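Local coordinates for ribulose bisphosphate carboxylase (Pyrococcus horikoshii, PDB 2D69), which probably catalyses carboxylation of ribulose 1,5-bisphosphate to two molecules of 3-phosphoglycerate, using magnesium, in an archaeal AMP degradation pathway, at residues A156-P161 / V368-G373; I182-D187 / E222-I227; Y248-I253 / H276-M281; V307-T312 / F344-G349. All coordinates share one frame; numbering follows the deposited sequence.

Contact 1: residues A156-P161 / V368-G373; sequences ATVPKP and VIQAGG. With SO4 (sulfate ion), chain E.
A156 and Q370 pair as parallel neighbours where the first strand of the TIM barrel, 154-157, meets the last, 368-370, and closes the barrel. Two backbone bonds from A156 straddle Q370: A156 N reaches I369 O at 2.9 Å, and A371 N returns to A156 O. The small methyl of A156 suits this close approach, its CB resting 4.2 Å from V368 CG1.

Beyond the strands a side chain takes over from the backbone. Q370 holds CG anti to its backbone N (chi1 -169°) and then bends at chi2 (-71°), which lays the amide across V158. Q370 OE1 accepts V158 N at 3.1 Å along an almost straight N-H line (171°), while V158 CG2 lies 3.7 Å from the same oxygen. G372 N makes a further, weak bond to OE1. Glutamine suits the place because its amide can also donate: NE2 bonds to S348 OG and to a sulfate oxygen.

That sulfate, probably from the crystallisation liquor, lies among residues predicted to bind substrate, near the amino-terminal end of helix 372-376, whose dipole may favour an anion. K160, the predicted proton acceptor, bends along its chain to bring NZ near G373, 3.8 Å from G373 N, and bonds weakly to sulfate O3. Glycine suits position 372, where the backbone comes close to both K160 NZ and the anion. G350 N also grips the anion, and G373 N donates to sulfate O1 at 3.0 Å.

Contact 2: residues I182-D187 / E222-I227; sequences IDLLKD and EYLINI
Strand 184-186 and strand 222-224 are adjacent parallel strands of the TIM barrel, joined by helix 199-217 in a beta-alpha-beta unit, with L184, L185 and K186 set beside E222, Y223 and L224. Four backbone bonds tie them, among them L224 N to L185 O at 2.8 Å and, at the far end, D187 N to L224 O.

L184 and L224 share one face of the sheet and touch by their CD1 methyls at 4.1 Å; K186 CG lies against the same L224 methyl. On the other face L185 points alongside Y223, and its CD2 sits over the ring, 3.8 Å from the centroid, in a CH-pi contact. I225 CB covers the opposite ring face, so the flat phenol is clasped between branched aliphatic groups.

With CG anti to its backbone N (chi1 -175°), the Y223 side chain runs on to D187, whose carboxylate stands almost perpendicular to the ring. Y223 OH donates to the syn side of D187 OD1 at 2.6 Å. D187 OD2 takes N226 N on its anti side at 2.9 Å, nearly straight at 174°. K186, a predicted magnesium ligand once carbamylated, is unmodified here, and its NZ bonds to D187 O at 3.1 Å.

R202 forms a salt bridge with D187 OD2 and Y170 OH bonds to OD1, so this buried carboxylate has both oxygens gripped and its charge is probably balanced.

Contact 3: residues Y248-I253 / H276-M281; sequences YVMIDI and HAHRAM. With SO4 (sulfate ion), chain F.
M250, D252, H276 and H278 line one face of two parallel TIM-barrel strands, 248-252 and 274-278, at the active site, where H278 is a predicted proton acceptor. The backbones are stitched by four bonds: H276 N to V249 O at 2.9 Å (175°), I251 N to H276 O, H278 N to I251 O, and I253 N to H278 O at 3.0 Å.

The long, flexible M250 side chain can run alongside both histidines. CG stands anti to the backbone N (chi1 158°) and the chain runs extended, passing H276 CD2 with its CG at 4.2 Å before CE reaches H278 CD2 at 3.8 Å. Beside it, D252 points the same way as H278, its OD1 3.5 Å from H278 CB; this buried oxygen has no polar partner in the model. The H278 ring is fixed by its own segment, A280 N donating to ND1 at 3.0 Å, near the ring plane.

R279, predicted to bind substrate, extends from CG to NE and meets a sulfate, probably from the crystallisation liquor, in two bonds, NE to O3 at 3.0 Å and NH2 to O2.

Just past the strand, I253 CG2 packs on A277 CB, 3.7 Å away; A277 lies opposite the histidines. V249 and I251 lie against helix 258-271, K186 of strand 184-186 reaches M250 and both histidines, and N108 of a second subunit packs on H278.

Contact 4: residues V307-T312 / F344-G349; sequences VDQIHT and FPVASG
H311 and V346 make the closest side-chain meeting between strands 309-311 and 344-348, parallel neighbours in the TIM barrel. V346 lies over one face of the imidazole, CG1 only 3.4 Å from H311 CE1, and its CB makes a CH-pi contact 21° off the ring normal. A branched, apolar residue suits the ring face of this predicted substrate-binding histidine. S348 CB stands at the ring edge, 4.1 Å from H311 ND1.

Behind this pair the backbones hold the register. F344 N bonds to D308 O, I310 N to F344 O at 3.0 Å, V346 N to I310 O at 2.9 Å, and T312 N to V346 O. Since F344 and V346 supply the bonding groups, P345, which has no N-H, costs nothing on this side.

Farther along, Q309 CB meets F344 CB at 3.6 Å. Q309 places CG between its backbone N and carbonyl carbon (chi1 53°) and then extends, which carries its amide, nearly perpendicular to the F344 ring, to bond through OE1 to H276 ND1 and through NE2 to Y248 OH.

Around the pair, helix 139-147 packs on F344 and Q309, and helix 323-334 covers I310, T312 and P345, with N330 bonding to T312 OG1.

The four contacts are alternate seams of one eight-stranded barrel, and backbone bonds close the seams between them. T157 O to K186 N, 3.0 Å, joins contact 1 to contact 2; I225 O to M250 N, 2.9 Å, carries contact 2 into contact 3; A277 N to Q309 O, 3.0 Å, links contacts 3 and 4 through neighbouring strands 274-278 and 309-311; Q370 N to A347 O, 2.7 Å, ties contact 1 to contact 4. Inside the barrel, residues predicted to bind magnesium and substrate converge: K186 CE of contact 2 lies 3.4 Å from H311 NE2 of contact 4. The sulfates of contacts 1 and 3 are consistent with the two phosphate positions of the bisphosphate substrate.

Contact 1: residues A156-P161 / V368-G373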
# COMPACT_ATOMS: atom_id res chain seq x y z
N ALA A 156 -17.17 -29.82 -25.24
CA ALA A 156 -17.43 -29.46 -23.86
C ALA A 156 -18.44 -30.43 -23.29
O ALA A 156 -19.31 -30.94 -24.01
CB ALA A 156 -17.98 -28.06 -23.78
N THR A 157 -18.30 -30.69 -21.98
CA THR A 157 -19.27 -31.45 -21.22
C THR A 157 -19.52 -30.90 -19.81
O THR A 157 -18.59 -30.71 -19.03
CB THR A 157 -18.83 -32.88 -21.15
OG1 THR A 157 -19.02 -33.48 -22.44
CG2 THR A 157 -19.77 -33.70 -20.31
N VAL A 158 -20.79 -30.66 -19.49
CA VAL A 158 -21.23 -30.43 -18.10
C VAL A 158 -21.57 -31.79 -17.50
O VAL A 158 -22.38 -32.51 -18.06
CB VAL A 158 -22.54 -29.63 -18.05
CG1 VAL A 158 -22.90 -29.30 -16.58
CG2 VAL A 158 -22.45 -28.37 -18.90
N PRO A 159 -20.98 -32.16 -16.36
CA PRO A 159 -21.36 -33.44 -15.76
C PRO A 159 -22.85 -33.48 -15.38
O PRO A 159 -23.52 -32.45 -15.23
CB PRO A 159 -20.45 -33.53 -14.53
CG PRO A 159 -19.30 -32.67 -14.84
CD PRO A 159 -19.90 -31.51 -15.61
N LYS A 160 -23.35 -34.71 -15.32
CA LYS A 160 -24.71 -35.06 -14.91
C LYS A 160 -24.62 -36.00 -13.71
O LYS A 160 -23.84 -36.95 -13.76
CB LYS A 160 -25.42 -35.82 -16.05
CG LYS A 160 -25.79 -34.97 -17.28
CD LYS A 160 -26.69 -33.79 -16.95
CE LYS A 160 -26.43 -32.54 -17.85
NZ LYS A 160 -27.17 -32.74 -19.17
N PRO A 161 -25.36 -35.76 -12.62
CA PRO A 161 -26.24 -34.60 -12.44
C PRO A 161 -25.42 -33.32 -12.30
O PRO A 161 -24.19 -33.37 -12.16
CB PRO A 161 -26.95 -34.90 -11.13
CG PRO A 161 -26.01 -35.79 -10.39
CD PRO A 161 -25.37 -36.64 -11.44
N VAL A 368 -18.20 -24.31 -30.33
CA VAL A 368 -17.96 -25.12 -29.17
C VAL A 368 -19.17 -25.99 -29.00
O VAL A 368 -20.29 -25.46 -28.92
CB VAL A 368 -17.76 -24.26 -27.95
CG1 VAL A 368 -17.59 -25.12 -26.73
CG2 VAL A 368 -16.56 -23.30 -28.13
N ILE A 369 -18.97 -27.30 -28.91
CA ILE A 369 -20.12 -28.22 -28.91
C ILE A 369 -20.26 -28.84 -27.53
O ILE A 369 -19.37 -29.57 -27.09
CB ILE A 369 -19.90 -29.31 -29.94
CG1 ILE A 369 -19.95 -28.72 -31.34
CG2 ILE A 369 -20.94 -30.41 -29.80
CD1 ILE A 369 -19.43 -29.68 -32.39
N GLN A 370 -21.32 -28.49 -26.82
CA GLN A 370 -21.51 -29.00 -25.46
C GLN A 370 -22.43 -30.22 -25.57
O GLN A 370 -23.58 -30.08 -25.99
CB GLN A 370 -22.14 -27.96 -24.54
CG GLN A 370 -22.13 -28.33 -23.02
CD GLN A 370 -23.09 -29.47 -22.62
OE1 GLN A 370 -22.68 -30.44 -21.94
NE2 GLN A 370 -24.37 -29.39 -23.05
N ALA A 371 -21.94 -31.38 -25.17
CA ALA A 371 -22.71 -32.61 -25.27
C ALA A 371 -22.69 -33.41 -23.99
O ALA A 371 -22.24 -34.57 -23.98
CB ALA A 371 -22.26 -33.46 -26.44
N GLY A 372 -23.30 -32.82 -22.97
CA GLY A 372 -23.63 -33.42 -21.69
C GLY A 372 -24.21 -34.82 -21.60
O GLY A 372 -23.47 -35.77 -21.34
N GLY A 373 -25.53 -34.94 -21.77
CA GLY A 373 -26.23 -36.18 -21.61
C GLY A 373 -25.68 -37.25 -22.52
O GLY A 373 -25.54 -38.38 -22.10
S SO4 E . -27.52 -31.77 -22.49
O1 SO4 E . -27.83 -32.96 -21.72
O2 SO4 E . -28.63 -31.40 -23.33
O3 SO4 E . -27.28 -30.71 -21.53
O4 SO4 E . -26.30 -31.99 -23.26

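Contact 2: residues I182-D187 / E222-I227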
# COMPACT_ATOMS: atom_id res chain seq x y z
N ILE A 182 -12.67 -35.05 -24.27
CA ILE A 182 -13.37 -33.78 -24.19
C ILE A 182 -12.34 -32.65 -24.02
O ILE A 182 -11.33 -32.80 -23.29
CB ILE A 182 -14.43 -33.75 -23.02
CG1 ILE A 182 -15.56 -34.68 -23.32
CG2 ILE A 182 -15.08 -32.38 -22.90
CD1 ILE A 182 -16.35 -34.30 -24.61
N ASP A 183 -12.60 -31.53 -24.67
CA ASP A 183 -11.65 -30.44 -24.58
C ASP A 183 -11.89 -29.64 -23.30
O ASP A 183 -10.94 -29.34 -22.57
CB ASP A 183 -11.70 -29.53 -25.79
CG ASP A 183 -11.46 -30.26 -27.08
OD1 ASP A 183 -10.34 -30.79 -27.23
OD2 ASP A 183 -12.33 -30.36 -27.98
N LEU A 184 -13.17 -29.34 -23.03
CA LEU A 184 -13.59 -28.40 -22.04
C LEU A 184 -14.57 -28.98 -21.01
O LEU A 184 -15.68 -29.39 -21.34
CB LEU A 184 -14.24 -27.25 -22.78
CG LEU A 184 -13.40 -26.47 -23.78
CD1 LEU A 184 -14.28 -25.44 -24.46
CD2 LEU A 184 -12.21 -25.83 -23.09
N LEU A 185 -14.14 -29.09 -19.75
CA LEU A 185 -15.04 -29.41 -18.67
C LEU A 185 -15.83 -28.17 -18.46
O LEU A 185 -15.29 -27.06 -18.57
CB LEU A 185 -14.24 -29.73 -17.43
CG LEU A 185 -15.07 -30.04 -16.17
CD1 LEU A 185 -15.91 -31.31 -16.32
CD2 LEU A 185 -14.16 -30.11 -14.98
N LYS A 186 -17.12 -28.29 -18.15
CA LYS A 186 -17.95 -27.12 -17.96
C LYS A 186 -18.78 -27.27 -16.70
O LYS A 186 -19.48 -28.25 -16.53
CB LYS A 186 -18.83 -26.86 -19.20
CG LYS A 186 -19.74 -25.65 -19.14
CD LYS A 186 -20.55 -25.39 -20.44
CE LYS A 186 -21.80 -24.48 -20.14
NZ LYS A 186 -22.51 -24.63 -18.75
N ASP A 187 -18.73 -26.27 -15.84
CA ASP A 187 -19.63 -26.23 -14.69
C ASP A 187 -21.02 -25.82 -15.14
O ASP A 187 -21.15 -24.96 -16.00
CB ASP A 187 -19.22 -25.14 -13.69
CG ASP A 187 -18.01 -25.51 -12.86
OD1 ASP A 187 -17.58 -26.69 -12.81
OD2 ASP A 187 -17.43 -24.61 -12.22
N GLU A 222 -9.02 -27.74 -20.86
CA GLU A 222 -9.44 -26.53 -20.18
C GLU A 222 -10.75 -26.72 -19.44
O GLU A 222 -11.37 -27.78 -19.51
CB GLU A 222 -9.49 -25.34 -21.14
CG GLU A 222 -8.28 -24.45 -20.95
CD GLU A 222 -8.21 -23.77 -19.58
OE1 GLU A 222 -9.24 -23.60 -18.88
OE2 GLU A 222 -7.10 -23.35 -19.21
N TYR A 223 -11.13 -25.66 -18.73
CA TYR A 223 -12.17 -25.75 -17.72
C TYR A 223 -12.94 -24.44 -17.68
O TYR A 223 -12.41 -23.42 -17.27
CB TYR A 223 -11.51 -26.01 -16.34
CG TYR A 223 -12.48 -26.25 -15.19
CD1 TYR A 223 -13.83 -26.44 -15.41
CD2 TYR A 223 -12.03 -26.29 -13.89
CE1 TYR A 223 -14.69 -26.62 -14.37
CE2 TYR A 223 -12.90 -26.51 -12.83
CZ TYR A 223 -14.20 -26.66 -13.07
OH TYR A 223 -15.06 -26.85 -12.02
N LEU A 224 -14.20 -24.51 -18.09
CA LEU A 224 -15.10 -23.40 -18.08
C LEU A 224 -15.69 -23.38 -16.70
O LEU A 224 -16.83 -23.80 -16.47
CB LEU A 224 -16.18 -23.57 -19.14
CG LEU A 224 -15.62 -23.90 -20.53
CD1 LEU A 224 -16.75 -24.20 -21.48
CD2 LEU A 224 -14.75 -22.81 -21.10
N ILE A 225 -14.91 -22.85 -15.79
CA ILE A 225 -15.22 -22.84 -14.37
C ILE A 225 -16.08 -21.68 -14.02
O ILE A 225 -15.77 -20.54 -14.39
CB ILE A 225 -13.88 -22.88 -13.57
CG1 ILE A 225 -14.18 -23.00 -12.06
CG2 ILE A 225 -13.00 -21.65 -13.84
CD1 ILE A 225 -13.02 -23.55 -11.31
N ASN A 226 -17.18 -21.95 -13.31
CA ASN A 226 -18.20 -20.94 -13.00
C ASN A 226 -17.80 -20.01 -11.84
O ASN A 226 -17.83 -20.41 -10.69
CB ASN A 226 -19.46 -21.66 -12.67
CG ASN A 226 -20.66 -20.76 -12.61
OD1 ASN A 226 -21.80 -21.25 -12.48
ND2 ASN A 226 -20.45 -19.50 -12.81
N ILE A 227 -17.42 -18.78 -12.16
CA ILE A 227 -17.00 -17.76 -11.17
C ILE A 227 -18.16 -16.81 -10.82
O ILE A 227 -17.98 -15.86 -10.09
CB ILE A 227 -15.85 -16.92 -11.70
CG1 ILE A 227 -16.24 -16.08 -12.91
CG2 ILE A 227 -14.62 -17.83 -12.16
CD1 ILE A 227 -15.25 -14.91 -13.16

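Contact 3: residues Y248-I253 / H276-M281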
# COMPACT_ATOMS: atom_id res chain seq x y z
N TYR A 248 -9.58 -19.85 -18.87
CA TYR A 248 -11.01 -19.58 -19.06
C TYR A 248 -11.78 -19.38 -17.75
O TYR A 248 -11.51 -20.02 -16.76
CB TYR A 248 -11.65 -20.82 -19.71
CG TYR A 248 -11.78 -21.02 -21.22
CD1 TYR A 248 -11.08 -22.07 -21.87
CD2 TYR A 248 -12.68 -20.31 -21.95
CE1 TYR A 248 -11.33 -22.37 -23.20
CE2 TYR A 248 -12.89 -20.57 -23.30
CZ TYR A 248 -12.22 -21.61 -23.92
OH TYR A 248 -12.49 -21.88 -25.22
N VAL A 249 -12.74 -18.47 -17.75
CA VAL A 249 -13.78 -18.42 -16.74
C VAL A 249 -15.11 -18.37 -17.44
O VAL A 249 -15.23 -17.83 -18.55
CB VAL A 249 -13.60 -17.21 -15.78
CG1 VAL A 249 -12.28 -17.30 -15.10
CG2 VAL A 249 -13.64 -15.87 -16.53
N MET A 250 -16.13 -18.89 -16.75
CA MET A 250 -17.48 -18.89 -17.20
C MET A 250 -18.26 -17.91 -16.33
O MET A 250 -18.10 -17.88 -15.10
CB MET A 250 -18.09 -20.28 -17.05
CG MET A 250 -19.66 -20.29 -16.99
SD MET A 250 -20.23 -22.01 -17.02
CE MET A 250 -21.68 -21.80 -16.16
N ILE A 251 -19.05 -17.09 -16.96
CA ILE A 251 -19.89 -16.14 -16.25
C ILE A 251 -21.31 -16.30 -16.77
O ILE A 251 -21.52 -16.34 -17.97
CB ILE A 251 -19.39 -14.71 -16.46
CG1 ILE A 251 -17.94 -14.53 -15.97
CG2 ILE A 251 -20.26 -13.72 -15.72
CD1 ILE A 251 -17.34 -13.15 -16.25
N ASP A 252 -22.27 -16.40 -15.87
CA ASP A 252 -23.68 -16.32 -16.15
C ASP A 252 -24.01 -14.82 -16.38
O ASP A 252 -24.29 -14.10 -15.43
CB ASP A 252 -24.58 -16.84 -14.99
CG ASP A 252 -24.37 -18.32 -14.61
OD1 ASP A 252 -23.73 -19.09 -15.40
OD2 ASP A 252 -24.83 -18.82 -13.51
N ILE A 253 -23.94 -14.34 -17.61
CA ILE A 253 -23.87 -12.91 -17.82
C ILE A 253 -25.19 -12.21 -17.68
O ILE A 253 -25.18 -11.04 -17.40
CB ILE A 253 -23.23 -12.50 -19.18
CG1 ILE A 253 -24.12 -12.89 -20.37
CG2 ILE A 253 -21.85 -13.09 -19.32
CD1 ILE A 253 -23.63 -12.34 -21.63
N HIS A 276 -16.35 -17.37 -21.15
CA HIS A 276 -17.43 -18.17 -21.64
C HIS A 276 -18.70 -17.61 -21.01
O HIS A 276 -18.84 -17.61 -19.80
CB HIS A 276 -17.25 -19.64 -21.27
CG HIS A 276 -18.41 -20.48 -21.69
ND1 HIS A 276 -18.39 -21.24 -22.84
CD2 HIS A 276 -19.65 -20.64 -21.15
CE1 HIS A 276 -19.56 -21.85 -22.97
NE2 HIS A 276 -20.35 -21.47 -21.98
N ALA A 277 -19.60 -17.12 -21.84
CA ALA A 277 -20.83 -16.55 -21.33
C ALA A 277 -21.93 -17.59 -21.40
O ALA A 277 -22.25 -18.13 -22.47
CB ALA A 277 -21.20 -15.33 -22.15
N HIS A 278 -22.51 -17.85 -20.25
CA HIS A 278 -23.70 -18.65 -20.11
C HIS A 278 -24.84 -17.65 -20.06
O HIS A 278 -24.73 -16.60 -19.44
CB HIS A 278 -23.64 -19.51 -18.86
CG HIS A 278 -24.67 -20.58 -18.82
ND1 HIS A 278 -26.02 -20.32 -18.96
CD2 HIS A 278 -24.55 -21.94 -18.70
CE1 HIS A 278 -26.69 -21.47 -18.95
NE2 HIS A 278 -25.83 -22.46 -18.76
N ARG A 279 -25.92 -17.96 -20.71
CA ARG A 279 -27.00 -16.98 -20.86
C ARG A 279 -28.21 -17.30 -20.00
O ARG A 279 -29.31 -16.77 -20.24
CB ARG A 279 -27.40 -16.92 -22.33
CG ARG A 279 -27.91 -18.24 -22.89
CD ARG A 279 -28.24 -18.13 -24.33
NE ARG A 279 -28.91 -19.29 -24.85
CZ ARG A 279 -29.65 -19.31 -25.96
NH1 ARG A 279 -29.87 -18.20 -26.65
NH2 ARG A 279 -30.25 -20.46 -26.33
N ALA A 280 -28.06 -18.16 -18.98
CA ALA A 280 -29.23 -18.48 -18.13
C ALA A 280 -30.01 -17.21 -17.76
O ALA A 280 -29.40 -16.19 -17.41
CB ALA A 280 -28.80 -19.21 -16.88
N MET A 281 -31.34 -17.30 -17.82
CA MET A 281 -32.32 -16.22 -17.56
C MET A 281 -32.71 -15.40 -18.80
O MET A 281 -33.68 -14.66 -18.75
CB MET A 281 -31.88 -15.28 -16.41
CG MET A 281 -32.95 -14.32 -15.92
SD MET A 281 -32.40 -13.27 -14.47
CE MET A 281 -32.12 -11.93 -15.24
S SO4 F . -28.59 -22.95 -23.89
O1 SO4 F . -28.33 -24.07 -22.99
O2 SO4 F . -30.01 -22.85 -24.26
O3 SO4 F . -28.20 -21.72 -23.18
O4 SO4 F . -27.75 -23.14 -25.07

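Contact 4: residues V307-T312 / F344-G349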
# COMPACT_ATOMS: atom_id res chain seq x y z
N VAL A 307 -17.15 -11.09 -24.68
CA VAL A 307 -17.17 -12.52 -24.34
C VAL A 307 -16.50 -13.23 -25.47
O VAL A 307 -16.57 -12.76 -26.59
CB VAL A 307 -18.63 -13.06 -24.06
CG1 VAL A 307 -19.28 -12.25 -22.99
CG2 VAL A 307 -19.41 -13.12 -25.30
N ASP A 308 -15.79 -14.33 -25.20
CA ASP A 308 -15.08 -15.06 -26.26
C ASP A 308 -15.89 -16.19 -26.90
O ASP A 308 -15.56 -16.67 -28.03
CB ASP A 308 -13.81 -15.62 -25.69
CG ASP A 308 -12.89 -14.55 -25.22
OD1 ASP A 308 -12.11 -14.06 -26.07
OD2 ASP A 308 -12.88 -14.15 -24.03
N GLN A 309 -16.92 -16.62 -26.18
CA GLN A 309 -17.85 -17.67 -26.63
C GLN A 309 -19.18 -17.51 -25.90
O GLN A 309 -19.22 -17.04 -24.77
CB GLN A 309 -17.29 -19.09 -26.49
CG GLN A 309 -16.79 -19.45 -25.17
CD GLN A 309 -15.93 -20.71 -25.20
OE1 GLN A 309 -16.23 -21.68 -24.47
NE2 GLN A 309 -14.89 -20.68 -25.95
N ILE A 310 -20.26 -17.83 -26.57
CA ILE A 310 -21.59 -17.65 -25.96
C ILE A 310 -22.58 -18.64 -26.57
O ILE A 310 -22.53 -18.94 -27.77
CB ILE A 310 -22.10 -16.18 -26.13
CG1 ILE A 310 -23.40 -15.93 -25.38
CG2 ILE A 310 -22.31 -15.86 -27.58
CD1 ILE A 310 -23.77 -14.48 -25.28
N HIS A 311 -23.46 -19.17 -25.70
CA HIS A 311 -24.52 -20.10 -26.07
C HIS A 311 -25.47 -19.39 -26.98
O HIS A 311 -25.89 -18.31 -26.63
CB HIS A 311 -25.30 -20.53 -24.80
CG HIS A 311 -24.54 -21.46 -23.89
ND1 HIS A 311 -24.51 -22.82 -24.09
CD2 HIS A 311 -23.82 -21.22 -22.77
CE1 HIS A 311 -23.76 -23.38 -23.14
NE2 HIS A 311 -23.34 -22.43 -22.32
N THR A 312 -25.81 -19.98 -28.13
CA THR A 312 -26.88 -19.44 -29.01
C THR A 312 -28.12 -20.34 -29.33
O THR A 312 -29.06 -19.82 -29.93
CB THR A 312 -26.28 -19.03 -30.34
OG1 THR A 312 -25.58 -20.15 -30.89
CG2 THR A 312 -25.17 -17.95 -30.14
N PHE A 344 -16.89 -17.52 -30.66
CA PHE A 344 -17.45 -18.87 -30.82
C PHE A 344 -18.90 -18.97 -30.40
O PHE A 344 -19.21 -18.71 -29.25
CB PHE A 344 -16.76 -19.85 -29.95
CG PHE A 344 -15.57 -20.54 -30.59
CD1 PHE A 344 -14.32 -20.43 -30.02
CD2 PHE A 344 -15.74 -21.38 -31.68
CE1 PHE A 344 -13.22 -21.09 -30.57
CE2 PHE A 344 -14.63 -22.05 -32.25
CZ PHE A 344 -13.38 -21.90 -31.68
N PRO A 345 -19.77 -19.41 -31.28
CA PRO A 345 -21.10 -19.88 -30.83
C PRO A 345 -20.91 -21.20 -30.08
O PRO A 345 -20.04 -21.99 -30.47
CB PRO A 345 -21.87 -20.11 -32.12
CG PRO A 345 -21.08 -19.52 -33.18
CD PRO A 345 -19.62 -19.56 -32.74
N VAL A 346 -21.65 -21.37 -28.99
CA VAL A 346 -21.64 -22.55 -28.17
C VAL A 346 -22.96 -23.23 -28.45
O VAL A 346 -24.06 -22.67 -28.21
CB VAL A 346 -21.56 -22.25 -26.66
CG1 VAL A 346 -21.64 -23.59 -25.85
CG2 VAL A 346 -20.30 -21.39 -26.27
N ALA A 347 -22.87 -24.43 -29.02
CA ALA A 347 -24.06 -25.22 -29.32
C ALA A 347 -24.31 -26.27 -28.23
O ALA A 347 -23.39 -27.01 -27.85
CB ALA A 347 -23.91 -25.88 -30.70
N SER A 348 -25.56 -26.33 -27.75
CA SER A 348 -25.97 -27.21 -26.66
C SER A 348 -27.46 -27.51 -26.70
O SER A 348 -28.26 -26.68 -27.17
CB SER A 348 -25.63 -26.55 -25.31
OG SER A 348 -25.64 -27.49 -24.24
N GLY A 349 -27.84 -28.70 -26.22
CA GLY A 349 -29.24 -29.06 -26.12
C GLY A 349 -29.49 -30.40 -26.75
O GLY A 349 -29.84 -30.46 -27.92